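Local coordinates for putative esterase aq_1494 (Aquifex aeolicus, PDB 2EGJ), which is probably a thioesterase of the 4-hydroxybenzoyl-CoA thioesterase type that hydrolyses fatty acyl-CoA, at the interface of chains A and B and the interface of chains A and C. Residues are numbered along the deposited sequence; one frame, centred on the assembly and turned at random. Chains: chain A/B/C, Hypothetical protein aq_1494.

Two different surfaces of chain A meet two different copies of the same protein, and the C-alpha centres of contact 1 and contact 2 lie about 26 Å apart. Contact 1 joins A to B through the 3-10 helix 11-13 and the loop after it, which carries the predicted active-site aspartate, A:Asp15. Contact 2 joins A to C edge to edge along the strand 52-63, and its centre is about 21 Å from A:Asp15. No residue is shared between the two patches of chain A. Each interface is two-fold symmetric, so together they could build the four-chain deposited assembly, consistent with a tetramer.

Contact 1: the interface of chains A and B. Residues chain A 11, 14-16; chain B 15-17.
A:Phe11 turns the CE2-CZ edge of its ring to B:Asp15 and B:Gln17, while the methyl CB of B:Ala16 sits above the rim of one face; this phenylalanine buries more surface than any other residue here. Its side chain points away from the backbone N (chi1 -158°), which carries the ring over to chain B. CE2 of A:Phe11 comes 3.4 Å from the carboxylate carbon CG of B:Asp15, the ring and carboxylate planes being 64° apart. The far corner, CZ, meets the bent chain of B:Gln17 at CG. The B:Asp15 carboxylate is tied within its own chain, since the backbone N of B:Gln17 donates to OD1 of B:Asp15 at 2.9 Å, from the anti side and out of the carboxylate plane. The polar link across is made by A:Thr14: its hydroxyl OG1 accepts from the backbone N of B:Ala16 at 2.9 Å and donates to the carbonyl O of A:Phe11 at 2.7 Å, in the carbonyl plane. With chi1 at 67°, OG1 sits between backbone N and carbonyl carbon, where it reaches both partners. A valine here would probably leave the B:Ala16 N-H without its acceptor and untie the A:Phe11 carbonyl. Near the two-fold axis, CA of A:Asp15 and CA of B:Asp15 approach to 3.7 Å. The site thus pairs the loops following the 3-10 helices 11-13, placing both predicted active-site residues at the subunit boundary.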
# COMPACT_ATOMS: atom_id res chain seq x y z
N PHE A 11 -10.72 3.55 -3.68
CA PHE A 11 -11.08 2.14 -3.74
C PHE A 11 -9.96 1.22 -3.25
O PHE A 11 -10.20 0.28 -2.49
CB PHE A 11 -11.51 1.74 -5.16
CG PHE A 11 -12.36 0.50 -5.18
CD1 PHE A 11 -13.70 0.58 -4.83
CD2 PHE A 11 -11.80 -0.72 -5.53
CE1 PHE A 11 -14.48 -0.57 -4.83
CE2 PHE A 11 -12.58 -1.88 -5.52
CZ PHE A 11 -13.92 -1.79 -5.16
N THR A 14 -9.65 0.34 0.51
CA THR A 14 -10.50 -0.69 1.14
C THR A 14 -9.91 -2.11 1.07
O THR A 14 -8.92 -2.37 0.38
CB THR A 14 -11.90 -0.71 0.49
OG1 THR A 14 -11.77 -1.17 -0.86
CG2 THR A 14 -12.52 0.70 0.50
N ASP A 15 -10.50 -3.03 1.84
CA ASP A 15 -10.15 -4.44 1.75
C ASP A 15 -11.45 -5.26 1.54
O ASP A 15 -12.53 -4.67 1.40
CB ASP A 15 -9.35 -4.90 2.99
CG ASP A 15 -10.12 -4.74 4.31
OD1 ASP A 15 -11.37 -4.86 4.30
OD2 ASP A 15 -9.46 -4.52 5.37
N ALA A 16 -11.31 -6.58 1.52
CA ALA A 16 -12.44 -7.52 1.23
C ALA A 16 -13.59 -7.40 2.23
O ALA A 16 -14.72 -7.82 1.91
CB ALA A 16 -11.94 -8.96 1.17
N ASP B 15 -9.32 -5.62 -2.07
CA ASP B 15 -10.12 -4.40 -1.99
C ASP B 15 -11.61 -4.81 -1.81
O ASP B 15 -11.91 -6.00 -1.68
CB ASP B 15 -9.90 -3.50 -3.22
CG ASP B 15 -10.28 -4.16 -4.55
OD1 ASP B 15 -11.21 -5.00 -4.57
OD2 ASP B 15 -9.65 -3.82 -5.59
N ALA B 16 -12.49 -3.81 -1.79
CA ALA B 16 -13.94 -3.99 -1.54
C ALA B 16 -14.62 -4.91 -2.55
O ALA B 16 -15.70 -5.46 -2.27
CB ALA B 16 -14.66 -2.65 -1.48
N GLN B 17 -14.00 -5.12 -3.72
CA GLN B 17 -14.53 -6.08 -4.69
C GLN B 17 -14.27 -7.54 -4.30
O GLN B 17 -14.80 -8.48 -4.92
CB GLN B 17 -14.01 -5.78 -6.10
CG GLN B 17 -14.64 -4.53 -6.75
CD GLN B 17 -16.14 -4.65 -7.04
OE1 GLN B 17 -16.70 -5.76 -7.10
NE2 GLN B 17 -16.80 -3.51 -7.26

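Contact 2: the interface of chains A and C. Residues chain A 56-59; chain C 22, 61, 63.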
# COMPACT_ATOMS: atom_id res chain seq x y z
N LEU A 56 9.21 8.77 13.86
CA LEU A 56 8.04 8.38 14.64
C LEU A 56 8.44 7.48 15.81
O LEU A 56 9.17 6.49 15.65
CB LEU A 56 7.02 7.65 13.76
CG LEU A 56 5.75 7.20 14.49
CD1 LEU A 56 4.84 8.39 14.75
CD2 LEU A 56 5.08 6.17 13.61
N LEU A 57 7.99 7.85 17.00
CA LEU A 57 8.26 7.08 18.19
C LEU A 57 7.16 6.08 18.52
O LEU A 57 7.42 4.93 18.92
CB LEU A 57 8.44 8.04 19.36
CG LEU A 57 9.74 8.86 19.30
CD1 LEU A 57 9.73 9.79 20.48
CD2 LEU A 57 10.97 7.91 19.27
N ASN A 58 5.92 6.54 18.41
CA ASN A 58 4.79 5.62 18.61
C ASN A 58 3.52 6.10 17.90
O ASN A 58 3.41 7.28 17.49
CB ASN A 58 4.58 5.29 20.10
CG ASN A 58 4.13 6.48 20.90
OD1 ASN A 58 3.06 7.05 20.66
ND2 ASN A 58 4.95 6.88 21.88
N ALA A 59 2.56 5.20 17.73
CA ALA A 59 1.33 5.56 17.04
C ALA A 59 0.22 4.70 17.62
O ALA A 59 0.44 3.53 17.93
CB ALA A 59 1.48 5.33 15.54
N HIS C 22 6.01 3.27 8.76
CA HIS C 22 5.38 2.82 10.02
C HIS C 22 4.03 2.09 9.83
O HIS C 22 3.71 1.18 10.60
CB HIS C 22 5.27 3.99 11.02
CG HIS C 22 4.27 5.03 10.65
ND1 HIS C 22 4.56 6.07 9.79
CD2 HIS C 22 2.99 5.24 11.07
CE1 HIS C 22 3.49 6.83 9.65
NE2 HIS C 22 2.54 6.38 10.44
N CYS C 61 1.64 0.88 18.29
CA CYS C 61 2.98 0.38 17.99
C CYS C 61 3.99 1.39 18.48
O CYS C 61 3.80 2.60 18.28
CB CYS C 61 3.17 0.13 16.49
SG CYS C 61 4.73 -0.77 16.11
N TYR C 63 8.05 2.26 18.11
CA TYR C 63 9.10 2.01 17.15
C TYR C 63 10.43 2.32 17.81
O TYR C 63 10.67 3.46 18.27
CB TYR C 63 8.89 2.87 15.90
CG TYR C 63 7.56 2.60 15.24
CD1 TYR C 63 7.44 1.68 14.21
CD2 TYR C 63 6.39 3.27 15.68
CE1 TYR C 63 6.16 1.43 13.60
CE2 TYR C 63 5.13 3.02 15.10
CZ TYR C 63 5.04 2.10 14.06
OH TYR C 63 3.81 1.89 13.50
O HOH W 1 9.93 4.43 20.79
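A:Leu56 sets one methyl, CD2, in the angle between the imidazole of C:His22 and the phenol ring of C:Tyr63, and this is the tightly packed part of the contact. CD2 of A:Leu56 stands over the face of the C:His22 ring, 3.6 Å from its centroid, in a CH-pi contact; the two side chains cross at about a right angle. The same methyl meets the C:Tyr63 ring from above its rim, 3.5 Å from CE2 of C:Tyr63, and the thiol sulfur SG of C:Cys61 lies over the opposite face, also toward the rim. Extension of A:Leu56 away from its backbone N (chi1 -180°) sends the branch toward chain C, while C:His22 turns its ring to meet it with chi1 at 71°. Within chain C, the phenol hydroxyl OH of C:Tyr63 donates to the carbonyl O of C:His22 at 3.0 Å, approaching from above the carbonyl plane. This bond ties the end of the tyrosine to the start of helix 22-39 and is likely to steady the tyrosine ring beside the histidine.

Backbone bonds align the strands. A:Ala59 and C:Cys61 form an antiparallel bridge: N of A:Ala59 donates to O of C:Cys61 at 2.9 Å, and N of C:Cys61 returns a bond to O of A:Ala59 at 2.9 Å. Farther along, N of C:Tyr63 donates to O of A:Leu57 in a nearly straight bond (175° at H).

The looser side is at A:Leu57, whose own side chain adds little to the contact. Water 1 bridges its carbonyl O, at 3.2 Å, to O of C:Tyr63, so a water supplements the direct strand bond on this side. Strand 52-63 of chain A is thereby joined to strand 53-63 of chain C, continuing the sheet from one subunit into the next, while the leucine methyl packs on C:His22, the first residue of helix 22-39. The site probably serves assembly of the oligomer.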